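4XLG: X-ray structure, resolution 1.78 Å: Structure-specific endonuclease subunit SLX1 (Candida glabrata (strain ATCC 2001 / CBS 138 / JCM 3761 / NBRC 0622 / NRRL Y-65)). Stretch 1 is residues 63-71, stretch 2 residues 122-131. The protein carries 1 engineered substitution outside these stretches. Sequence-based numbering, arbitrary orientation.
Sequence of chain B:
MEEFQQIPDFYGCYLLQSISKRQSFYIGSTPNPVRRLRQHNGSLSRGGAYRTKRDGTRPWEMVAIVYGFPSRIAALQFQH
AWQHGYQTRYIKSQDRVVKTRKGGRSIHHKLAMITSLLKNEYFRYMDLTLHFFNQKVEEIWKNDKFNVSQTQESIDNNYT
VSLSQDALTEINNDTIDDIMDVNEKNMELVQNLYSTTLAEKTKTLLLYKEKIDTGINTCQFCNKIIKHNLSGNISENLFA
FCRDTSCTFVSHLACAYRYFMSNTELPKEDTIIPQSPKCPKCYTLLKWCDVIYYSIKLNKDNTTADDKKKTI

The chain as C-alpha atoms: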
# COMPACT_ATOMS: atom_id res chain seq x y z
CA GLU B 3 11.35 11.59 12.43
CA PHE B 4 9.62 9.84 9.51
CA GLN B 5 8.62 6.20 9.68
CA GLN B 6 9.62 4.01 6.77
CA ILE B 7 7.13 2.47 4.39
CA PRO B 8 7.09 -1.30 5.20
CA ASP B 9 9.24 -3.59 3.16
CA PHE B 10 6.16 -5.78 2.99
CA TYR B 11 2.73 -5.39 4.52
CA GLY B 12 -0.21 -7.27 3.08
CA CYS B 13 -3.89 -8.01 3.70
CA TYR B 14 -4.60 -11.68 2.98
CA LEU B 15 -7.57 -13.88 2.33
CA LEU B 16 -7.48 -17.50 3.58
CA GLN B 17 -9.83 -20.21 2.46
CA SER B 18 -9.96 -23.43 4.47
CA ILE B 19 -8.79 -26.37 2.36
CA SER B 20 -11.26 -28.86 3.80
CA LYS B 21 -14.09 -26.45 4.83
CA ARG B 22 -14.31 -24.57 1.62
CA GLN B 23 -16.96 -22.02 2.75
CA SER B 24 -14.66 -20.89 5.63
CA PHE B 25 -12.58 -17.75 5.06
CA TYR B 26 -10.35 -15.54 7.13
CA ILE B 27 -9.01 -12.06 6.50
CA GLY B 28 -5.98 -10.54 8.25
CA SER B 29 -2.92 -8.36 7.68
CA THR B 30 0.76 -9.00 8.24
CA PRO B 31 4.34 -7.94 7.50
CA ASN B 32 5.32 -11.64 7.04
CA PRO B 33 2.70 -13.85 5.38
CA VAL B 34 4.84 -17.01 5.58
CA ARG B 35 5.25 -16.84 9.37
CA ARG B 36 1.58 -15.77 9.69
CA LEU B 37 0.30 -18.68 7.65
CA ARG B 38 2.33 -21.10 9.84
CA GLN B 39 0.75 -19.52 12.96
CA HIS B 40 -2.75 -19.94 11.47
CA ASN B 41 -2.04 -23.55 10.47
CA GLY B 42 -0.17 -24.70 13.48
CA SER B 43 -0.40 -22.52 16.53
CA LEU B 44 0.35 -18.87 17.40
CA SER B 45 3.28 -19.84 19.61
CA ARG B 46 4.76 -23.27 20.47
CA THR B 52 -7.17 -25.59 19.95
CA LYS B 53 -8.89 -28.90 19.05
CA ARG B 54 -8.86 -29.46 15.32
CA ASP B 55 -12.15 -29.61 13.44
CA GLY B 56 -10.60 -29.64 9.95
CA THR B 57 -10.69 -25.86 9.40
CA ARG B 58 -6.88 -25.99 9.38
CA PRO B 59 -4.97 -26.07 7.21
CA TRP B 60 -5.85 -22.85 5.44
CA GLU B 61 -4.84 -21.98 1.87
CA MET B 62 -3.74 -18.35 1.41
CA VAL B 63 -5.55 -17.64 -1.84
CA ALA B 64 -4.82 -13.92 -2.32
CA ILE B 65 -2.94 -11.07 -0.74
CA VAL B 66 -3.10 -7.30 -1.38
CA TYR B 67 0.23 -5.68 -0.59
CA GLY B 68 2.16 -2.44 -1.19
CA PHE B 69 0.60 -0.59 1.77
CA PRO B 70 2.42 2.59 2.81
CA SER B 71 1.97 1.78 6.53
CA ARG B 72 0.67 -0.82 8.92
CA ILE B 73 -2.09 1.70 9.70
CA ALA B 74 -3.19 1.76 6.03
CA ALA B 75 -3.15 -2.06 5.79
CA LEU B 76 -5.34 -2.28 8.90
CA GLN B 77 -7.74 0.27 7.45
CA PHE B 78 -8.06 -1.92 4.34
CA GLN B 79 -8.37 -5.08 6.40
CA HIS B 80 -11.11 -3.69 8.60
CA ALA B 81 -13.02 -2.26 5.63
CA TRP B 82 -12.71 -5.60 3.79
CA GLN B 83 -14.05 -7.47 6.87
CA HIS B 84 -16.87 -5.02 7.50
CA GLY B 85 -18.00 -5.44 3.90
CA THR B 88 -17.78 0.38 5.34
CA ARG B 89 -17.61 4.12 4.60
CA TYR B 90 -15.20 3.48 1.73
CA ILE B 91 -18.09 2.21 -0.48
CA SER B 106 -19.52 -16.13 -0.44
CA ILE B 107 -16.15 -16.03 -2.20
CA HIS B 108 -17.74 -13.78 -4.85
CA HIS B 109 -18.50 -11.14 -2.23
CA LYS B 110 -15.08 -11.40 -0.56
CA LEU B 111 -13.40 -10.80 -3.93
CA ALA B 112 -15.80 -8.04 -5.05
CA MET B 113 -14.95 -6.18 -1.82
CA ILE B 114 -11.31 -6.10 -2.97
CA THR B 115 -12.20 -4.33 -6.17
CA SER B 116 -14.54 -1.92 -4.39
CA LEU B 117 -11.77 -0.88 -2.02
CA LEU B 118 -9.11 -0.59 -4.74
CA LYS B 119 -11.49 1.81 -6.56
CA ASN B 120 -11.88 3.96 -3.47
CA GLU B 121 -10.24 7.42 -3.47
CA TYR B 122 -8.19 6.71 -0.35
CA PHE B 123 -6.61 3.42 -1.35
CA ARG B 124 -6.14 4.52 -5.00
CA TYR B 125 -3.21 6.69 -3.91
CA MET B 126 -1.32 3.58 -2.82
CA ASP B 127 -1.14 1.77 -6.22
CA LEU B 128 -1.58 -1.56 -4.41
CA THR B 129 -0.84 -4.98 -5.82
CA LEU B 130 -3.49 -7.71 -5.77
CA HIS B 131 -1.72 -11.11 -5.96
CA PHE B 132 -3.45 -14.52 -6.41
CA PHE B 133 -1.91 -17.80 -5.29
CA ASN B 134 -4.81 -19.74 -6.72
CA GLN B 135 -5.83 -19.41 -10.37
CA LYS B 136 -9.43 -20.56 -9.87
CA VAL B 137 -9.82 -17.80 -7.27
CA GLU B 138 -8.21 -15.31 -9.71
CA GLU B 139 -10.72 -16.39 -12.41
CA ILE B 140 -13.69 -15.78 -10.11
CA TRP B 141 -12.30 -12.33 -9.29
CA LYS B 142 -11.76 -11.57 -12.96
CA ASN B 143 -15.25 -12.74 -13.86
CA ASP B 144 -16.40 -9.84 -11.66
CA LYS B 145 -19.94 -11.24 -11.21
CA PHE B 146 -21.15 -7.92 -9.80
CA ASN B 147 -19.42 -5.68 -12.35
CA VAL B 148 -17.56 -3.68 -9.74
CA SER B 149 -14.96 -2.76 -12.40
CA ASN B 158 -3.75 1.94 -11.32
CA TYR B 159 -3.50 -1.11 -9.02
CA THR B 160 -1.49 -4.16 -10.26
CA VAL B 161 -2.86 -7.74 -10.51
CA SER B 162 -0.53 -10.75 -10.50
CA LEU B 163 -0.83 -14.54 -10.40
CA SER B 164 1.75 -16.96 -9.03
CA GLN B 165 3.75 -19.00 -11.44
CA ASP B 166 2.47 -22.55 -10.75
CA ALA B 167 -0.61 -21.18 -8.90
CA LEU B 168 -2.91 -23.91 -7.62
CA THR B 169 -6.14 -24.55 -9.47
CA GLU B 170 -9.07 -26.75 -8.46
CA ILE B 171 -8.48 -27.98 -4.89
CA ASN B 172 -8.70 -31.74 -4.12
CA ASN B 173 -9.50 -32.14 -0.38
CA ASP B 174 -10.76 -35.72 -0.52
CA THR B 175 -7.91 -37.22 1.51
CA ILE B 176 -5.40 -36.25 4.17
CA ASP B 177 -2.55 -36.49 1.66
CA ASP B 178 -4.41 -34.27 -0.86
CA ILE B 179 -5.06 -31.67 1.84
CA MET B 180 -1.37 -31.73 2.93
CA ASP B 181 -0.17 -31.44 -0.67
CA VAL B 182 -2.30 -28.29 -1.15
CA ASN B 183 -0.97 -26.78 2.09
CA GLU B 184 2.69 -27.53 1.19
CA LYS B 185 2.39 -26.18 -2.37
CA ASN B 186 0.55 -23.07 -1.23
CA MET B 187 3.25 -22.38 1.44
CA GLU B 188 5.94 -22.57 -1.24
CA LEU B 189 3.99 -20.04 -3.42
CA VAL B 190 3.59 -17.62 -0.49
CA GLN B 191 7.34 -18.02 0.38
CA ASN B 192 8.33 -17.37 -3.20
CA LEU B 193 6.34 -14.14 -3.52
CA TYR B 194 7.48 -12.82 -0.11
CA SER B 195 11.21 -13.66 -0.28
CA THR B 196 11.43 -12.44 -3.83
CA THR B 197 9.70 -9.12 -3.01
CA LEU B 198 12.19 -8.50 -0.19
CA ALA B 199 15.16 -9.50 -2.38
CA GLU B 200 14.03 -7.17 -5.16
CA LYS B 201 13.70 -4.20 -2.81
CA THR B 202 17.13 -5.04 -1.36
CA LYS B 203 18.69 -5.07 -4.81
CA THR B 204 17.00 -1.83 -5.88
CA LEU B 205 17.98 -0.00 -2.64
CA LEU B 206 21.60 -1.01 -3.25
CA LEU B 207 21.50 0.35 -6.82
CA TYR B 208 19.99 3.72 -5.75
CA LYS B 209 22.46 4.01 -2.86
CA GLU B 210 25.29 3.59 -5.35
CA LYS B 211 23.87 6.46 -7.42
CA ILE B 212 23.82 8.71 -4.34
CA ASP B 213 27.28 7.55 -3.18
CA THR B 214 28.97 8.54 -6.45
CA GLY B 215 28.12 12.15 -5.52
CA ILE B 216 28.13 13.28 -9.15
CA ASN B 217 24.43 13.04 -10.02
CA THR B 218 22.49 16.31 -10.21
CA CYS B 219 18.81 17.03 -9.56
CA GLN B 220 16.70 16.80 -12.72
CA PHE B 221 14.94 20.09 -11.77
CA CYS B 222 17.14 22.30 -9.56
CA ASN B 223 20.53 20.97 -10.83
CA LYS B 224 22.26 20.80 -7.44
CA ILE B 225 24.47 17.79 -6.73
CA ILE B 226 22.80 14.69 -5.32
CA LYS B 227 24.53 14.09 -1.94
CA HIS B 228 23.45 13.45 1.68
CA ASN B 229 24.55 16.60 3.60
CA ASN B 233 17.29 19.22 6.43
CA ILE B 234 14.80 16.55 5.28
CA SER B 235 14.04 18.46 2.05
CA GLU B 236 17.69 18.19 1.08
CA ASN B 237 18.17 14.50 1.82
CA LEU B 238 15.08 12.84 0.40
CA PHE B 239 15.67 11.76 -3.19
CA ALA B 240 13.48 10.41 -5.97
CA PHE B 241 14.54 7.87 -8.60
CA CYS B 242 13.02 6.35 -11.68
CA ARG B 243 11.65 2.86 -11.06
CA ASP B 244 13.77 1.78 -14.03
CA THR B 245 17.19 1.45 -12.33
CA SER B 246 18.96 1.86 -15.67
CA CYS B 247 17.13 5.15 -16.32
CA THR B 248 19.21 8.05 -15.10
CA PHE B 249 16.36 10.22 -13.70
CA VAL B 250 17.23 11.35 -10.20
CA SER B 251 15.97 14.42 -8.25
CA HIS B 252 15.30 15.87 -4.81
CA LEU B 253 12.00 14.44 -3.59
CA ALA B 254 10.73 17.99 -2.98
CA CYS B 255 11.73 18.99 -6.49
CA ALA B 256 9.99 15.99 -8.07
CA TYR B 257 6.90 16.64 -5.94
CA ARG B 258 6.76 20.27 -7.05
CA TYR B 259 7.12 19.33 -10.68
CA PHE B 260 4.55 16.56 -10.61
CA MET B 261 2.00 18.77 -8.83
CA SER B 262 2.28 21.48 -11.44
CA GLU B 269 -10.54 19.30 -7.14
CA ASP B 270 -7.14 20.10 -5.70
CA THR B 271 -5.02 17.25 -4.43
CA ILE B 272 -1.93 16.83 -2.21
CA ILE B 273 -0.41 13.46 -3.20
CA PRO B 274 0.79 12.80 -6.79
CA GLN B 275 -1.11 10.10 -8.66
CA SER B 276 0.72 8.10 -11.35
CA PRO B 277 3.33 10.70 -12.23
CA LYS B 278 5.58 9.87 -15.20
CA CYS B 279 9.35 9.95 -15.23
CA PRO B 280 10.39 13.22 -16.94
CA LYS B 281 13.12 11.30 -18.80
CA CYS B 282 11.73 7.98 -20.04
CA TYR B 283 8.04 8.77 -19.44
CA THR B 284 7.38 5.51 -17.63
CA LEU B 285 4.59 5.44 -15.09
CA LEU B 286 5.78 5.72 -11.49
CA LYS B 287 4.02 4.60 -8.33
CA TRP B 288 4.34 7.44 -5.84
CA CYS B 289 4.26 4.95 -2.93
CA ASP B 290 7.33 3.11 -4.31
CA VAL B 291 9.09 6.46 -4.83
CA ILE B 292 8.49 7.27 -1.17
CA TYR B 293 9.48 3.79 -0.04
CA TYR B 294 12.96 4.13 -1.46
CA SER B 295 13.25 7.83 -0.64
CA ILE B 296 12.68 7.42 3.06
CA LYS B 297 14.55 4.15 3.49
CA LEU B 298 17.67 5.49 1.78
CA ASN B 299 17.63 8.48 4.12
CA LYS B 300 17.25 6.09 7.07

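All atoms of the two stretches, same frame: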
# COMPACT_ATOMS: atom_id res chain seq x y z
N VAL B 63 -5.23 -17.66 -0.42
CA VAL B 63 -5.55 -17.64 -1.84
C VAL B 63 -5.20 -16.32 -2.53
O VAL B 63 -5.04 -16.28 -3.77
CB VAL B 63 -7.07 -17.96 -2.08
CG1 VAL B 63 -7.35 -19.44 -1.63
CG2 VAL B 63 -8.05 -16.98 -1.37
N ALA B 64 -5.12 -15.24 -1.75
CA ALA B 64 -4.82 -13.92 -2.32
C ALA B 64 -4.21 -13.04 -1.26
O ALA B 64 -4.45 -13.22 -0.07
CB ALA B 64 -6.09 -13.23 -2.89
N ILE B 65 -3.42 -12.06 -1.70
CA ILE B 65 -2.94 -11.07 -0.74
C ILE B 65 -2.83 -9.73 -1.51
O ILE B 65 -2.44 -9.71 -2.68
CB ILE B 65 -1.60 -11.49 -0.07
CG1 ILE B 65 -1.23 -10.51 1.08
CG2 ILE B 65 -0.43 -11.62 -1.13
CD1 ILE B 65 -0.08 -11.18 1.96
N VAL B 66 -3.23 -8.65 -0.84
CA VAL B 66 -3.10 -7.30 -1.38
C VAL B 66 -1.93 -6.71 -0.62
O VAL B 66 -1.95 -6.71 0.61
CB VAL B 66 -4.36 -6.48 -1.11
CG1 VAL B 66 -4.22 -4.96 -1.57
CG2 VAL B 66 -5.61 -7.16 -1.82
N TYR B 67 -0.91 -6.22 -1.34
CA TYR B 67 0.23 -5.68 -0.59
C TYR B 67 0.69 -4.38 -1.27
O TYR B 67 0.06 -3.91 -2.23
CB TYR B 67 1.36 -6.73 -0.48
CG TYR B 67 2.02 -7.12 -1.80
CD1 TYR B 67 1.42 -8.06 -2.66
CD2 TYR B 67 3.27 -6.57 -2.17
CE1 TYR B 67 2.03 -8.43 -3.86
CE2 TYR B 67 3.88 -6.95 -3.37
CZ TYR B 67 3.25 -7.90 -4.20
OH TYR B 67 3.86 -8.25 -5.38
N GLY B 68 1.71 -3.77 -0.71
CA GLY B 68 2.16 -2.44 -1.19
C GLY B 68 1.68 -1.31 -0.30
O GLY B 68 1.80 -0.13 -0.68
N PHE B 69 1.13 -1.63 0.89
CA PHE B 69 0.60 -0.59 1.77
C PHE B 69 1.69 0.33 2.30
O PHE B 69 2.78 -0.13 2.61
CB PHE B 69 -0.13 -1.22 2.96
CG PHE B 69 -1.45 -1.85 2.54
CD1 PHE B 69 -2.56 -1.04 2.34
CD2 PHE B 69 -1.54 -3.21 2.28
CE1 PHE B 69 -3.78 -1.58 1.91
CE2 PHE B 69 -2.75 -3.76 1.86
CZ PHE B 69 -3.89 -2.95 1.68
N PRO B 70 1.39 1.63 2.40
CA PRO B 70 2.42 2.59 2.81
C PRO B 70 2.67 2.53 4.32
O PRO B 70 3.61 3.16 4.80
CB PRO B 70 1.83 3.95 2.40
CG PRO B 70 0.30 3.73 2.31
CD PRO B 70 0.20 2.28 1.80
N SER B 71 1.79 1.86 5.07
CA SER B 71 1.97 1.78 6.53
C SER B 71 1.18 0.62 7.03
O SER B 71 0.22 0.19 6.39
CB SER B 71 1.49 3.06 7.27
OG SER B 71 0.10 3.33 6.97
N TYR B 122 -9.25 6.83 -1.34
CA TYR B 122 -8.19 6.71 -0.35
C TYR B 122 -7.13 5.66 -0.70
O TYR B 122 -5.92 5.91 -0.68
CB TYR B 122 -8.82 6.39 1.01
CG TYR B 122 -7.77 6.25 2.10
CD1 TYR B 122 -7.06 7.38 2.56
CD2 TYR B 122 -7.52 5.02 2.67
CE1 TYR B 122 -6.10 7.29 3.55
CE2 TYR B 122 -6.54 4.89 3.68
CZ TYR B 122 -5.84 6.04 4.12
OH TYR B 122 -4.90 5.91 5.11
N PHE B 123 -7.59 4.46 -1.05
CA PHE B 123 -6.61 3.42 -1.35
C PHE B 123 -6.01 3.56 -2.76
O PHE B 123 -4.95 3.01 -3.02
CB PHE B 123 -7.26 2.04 -1.18
CG PHE B 123 -7.68 1.78 0.23
CD1 PHE B 123 -6.70 1.57 1.24
CD2 PHE B 123 -9.05 1.74 0.58
CE1 PHE B 123 -7.10 1.36 2.57
CE2 PHE B 123 -9.45 1.54 1.91
CZ PHE B 123 -8.48 1.34 2.90
N ARG B 124 -6.69 4.27 -3.66
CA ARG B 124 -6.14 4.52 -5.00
C ARG B 124 -4.77 5.17 -4.98
O ARG B 124 -3.95 4.88 -5.82
CB ARG B 124 -7.07 5.42 -5.83
CG ARG B 124 -8.01 4.61 -6.67
CD ARG B 124 -8.93 5.59 -7.51
NE ARG B 124 -9.96 4.87 -8.26
N TYR B 125 -4.53 6.04 -4.01
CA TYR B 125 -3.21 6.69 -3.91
C TYR B 125 -2.06 5.71 -3.69
O TYR B 125 -0.89 6.03 -3.91
CB TYR B 125 -3.22 7.70 -2.78
CG TYR B 125 -3.99 8.95 -3.05
CD1 TYR B 125 -3.45 9.92 -3.88
CD2 TYR B 125 -5.24 9.19 -2.45
CE1 TYR B 125 -4.12 11.12 -4.09
CE2 TYR B 125 -5.94 10.35 -2.69
CZ TYR B 125 -5.39 11.30 -3.53
OH TYR B 125 -6.00 12.49 -3.74
N MET B 126 -2.38 4.52 -3.22
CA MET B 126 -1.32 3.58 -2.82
C MET B 126 -0.83 2.68 -3.94
O MET B 126 0.21 2.01 -3.75
CB MET B 126 -1.82 2.72 -1.63
CG MET B 126 -2.31 3.59 -0.45
SD MET B 126 -3.17 2.50 0.72
CE MET B 126 -3.93 3.73 1.77
N ASP B 127 -1.55 2.64 -5.08
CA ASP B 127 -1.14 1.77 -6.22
C ASP B 127 -0.81 0.35 -5.74
O ASP B 127 0.28 -0.20 -6.00
CB ASP B 127 0.08 2.33 -6.98
CG ASP B 127 -0.24 3.62 -7.73
OD1 ASP B 127 -1.40 3.81 -8.18
OD2 ASP B 127 0.66 4.47 -7.84
N LEU B 128 -1.78 -0.25 -5.02
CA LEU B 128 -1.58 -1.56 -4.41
C LEU B 128 -1.43 -2.66 -5.44
O LEU B 128 -1.77 -2.50 -6.62
CB LEU B 128 -2.78 -1.87 -3.48
CG LEU B 128 -2.91 -0.80 -2.36
CD1 LEU B 128 -4.24 -0.95 -1.68
CD2 LEU B 128 -1.71 -0.99 -1.33
N THR B 129 -0.93 -3.80 -4.96
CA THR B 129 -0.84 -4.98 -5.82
C THR B 129 -1.76 -6.05 -5.28
O THR B 129 -1.66 -6.40 -4.09
CB THR B 129 0.61 -5.52 -5.89
OG1 THR B 129 1.43 -4.54 -6.57
CG2 THR B 129 0.70 -6.90 -6.65
N LEU B 130 -2.62 -6.59 -6.14
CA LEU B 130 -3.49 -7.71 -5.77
C LEU B 130 -2.84 -8.99 -6.36
O LEU B 130 -2.73 -9.13 -7.58
CB LEU B 130 -4.91 -7.49 -6.35
CG LEU B 130 -5.82 -8.74 -6.37
CD1 LEU B 130 -6.02 -9.28 -4.94
CD2 LEU B 130 -7.13 -8.29 -7.05
N HIS B 131 -2.44 -9.92 -5.50
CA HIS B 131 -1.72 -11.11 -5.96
C HIS B 131 -2.55 -12.36 -5.63
O HIS B 131 -2.93 -12.54 -4.46
CB HIS B 131 -0.37 -11.27 -5.24
CG HIS B 131 0.37 -12.49 -5.71
ND1 HIS B 131 1.13 -12.51 -6.86
CD2 HIS B 131 0.37 -13.77 -5.23
CE1 HIS B 131 1.59 -13.73 -7.07
NE2 HIS B 131 1.16 -14.51 -6.08
O HOH W 1 2.15 0.11 -3.33

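Residues 63-67 and 129-131 run as neighbouring antiparallel strands: the angle between their N-to-C directions is 167°, and their axes approach to 4.8 Å. Four backbone hydrogen bonds fix the register. Ile65 N donates to His131 O and His131 N to Ile65 O, each at 2.8 Å, with N-H...O angles of 158° and 163°. Two residues along, Tyr67 N donates to Thr129 O and Thr129 N to Tyr67 O, each at 2.9 Å, the latter almost linear at 177°. Between these two rings lies the non-hydrogen-bonded pair Val66 and Leu130, whose CA atoms stand 4.4 Å apart, against 5.4 Å for the CA atoms of Ile65 and His131. Short CA-H...O contacts supplement the ladder: Ala64 CA lies 3.2 Å from His131 O, and Val66 CA 3.2 Å from Thr129 O.

Beyond the strand, Gly68 adopts phi/psi of 101/11. A CB there would be jammed against the carbonyl O of Tyr67, which by itself calls for glycine; the partner chain would not forbid it, since the ideal CB would stand 3.8 Å from Leu128 CA. In stretch 2, a type I turn from Arg124 to Asp127, just before Leu128, carries a weak hydrogen bond from Asp127 N to Arg124 O (3.4 Å), and Asp127 has positive phi. A water links the segments, donating to Gly68 O and to Met126 O, its oxygen 2.7 Å from each; other acceptors also lie within its reach.

Strand alternation sorts the side chains. Ile65, Tyr67, Thr129 and His131 share one sheet face. Tyr67, with chi1 in p, lays its ring beside the partner strand: Thr129 CB is 4.0 Å from the Tyr67 ring centroid and 20° off the normal, a CH-pi contact over the face, while His131 CB meets the ring edge, 4.0 Å from Tyr67 CE1. Val66 and Leu130 occupy the other face, where Val66 CG2 packs 3.8 Å from Leu130 CD1 and Val66 CG1 3.9 Å from Leu128 CB.

Past the strand ends, apolar packing replaces the ladder. Leu128 CD2 sits 3.8 Å from the Phe69 ring centroid, only 13° off the normal, so its methyl hydrogens can address the pi face; at the ring edge, Phe123 CD1 is 4.3 Å from Phe69 CE1. Met126 SD approaches the same ring obliquely, 5.1 Å from the Phe69 centroid and 68° off the normal, and also lies 3.5 Å from Pro70 CD. Together the two stretches bury 596 Å², counting both sides.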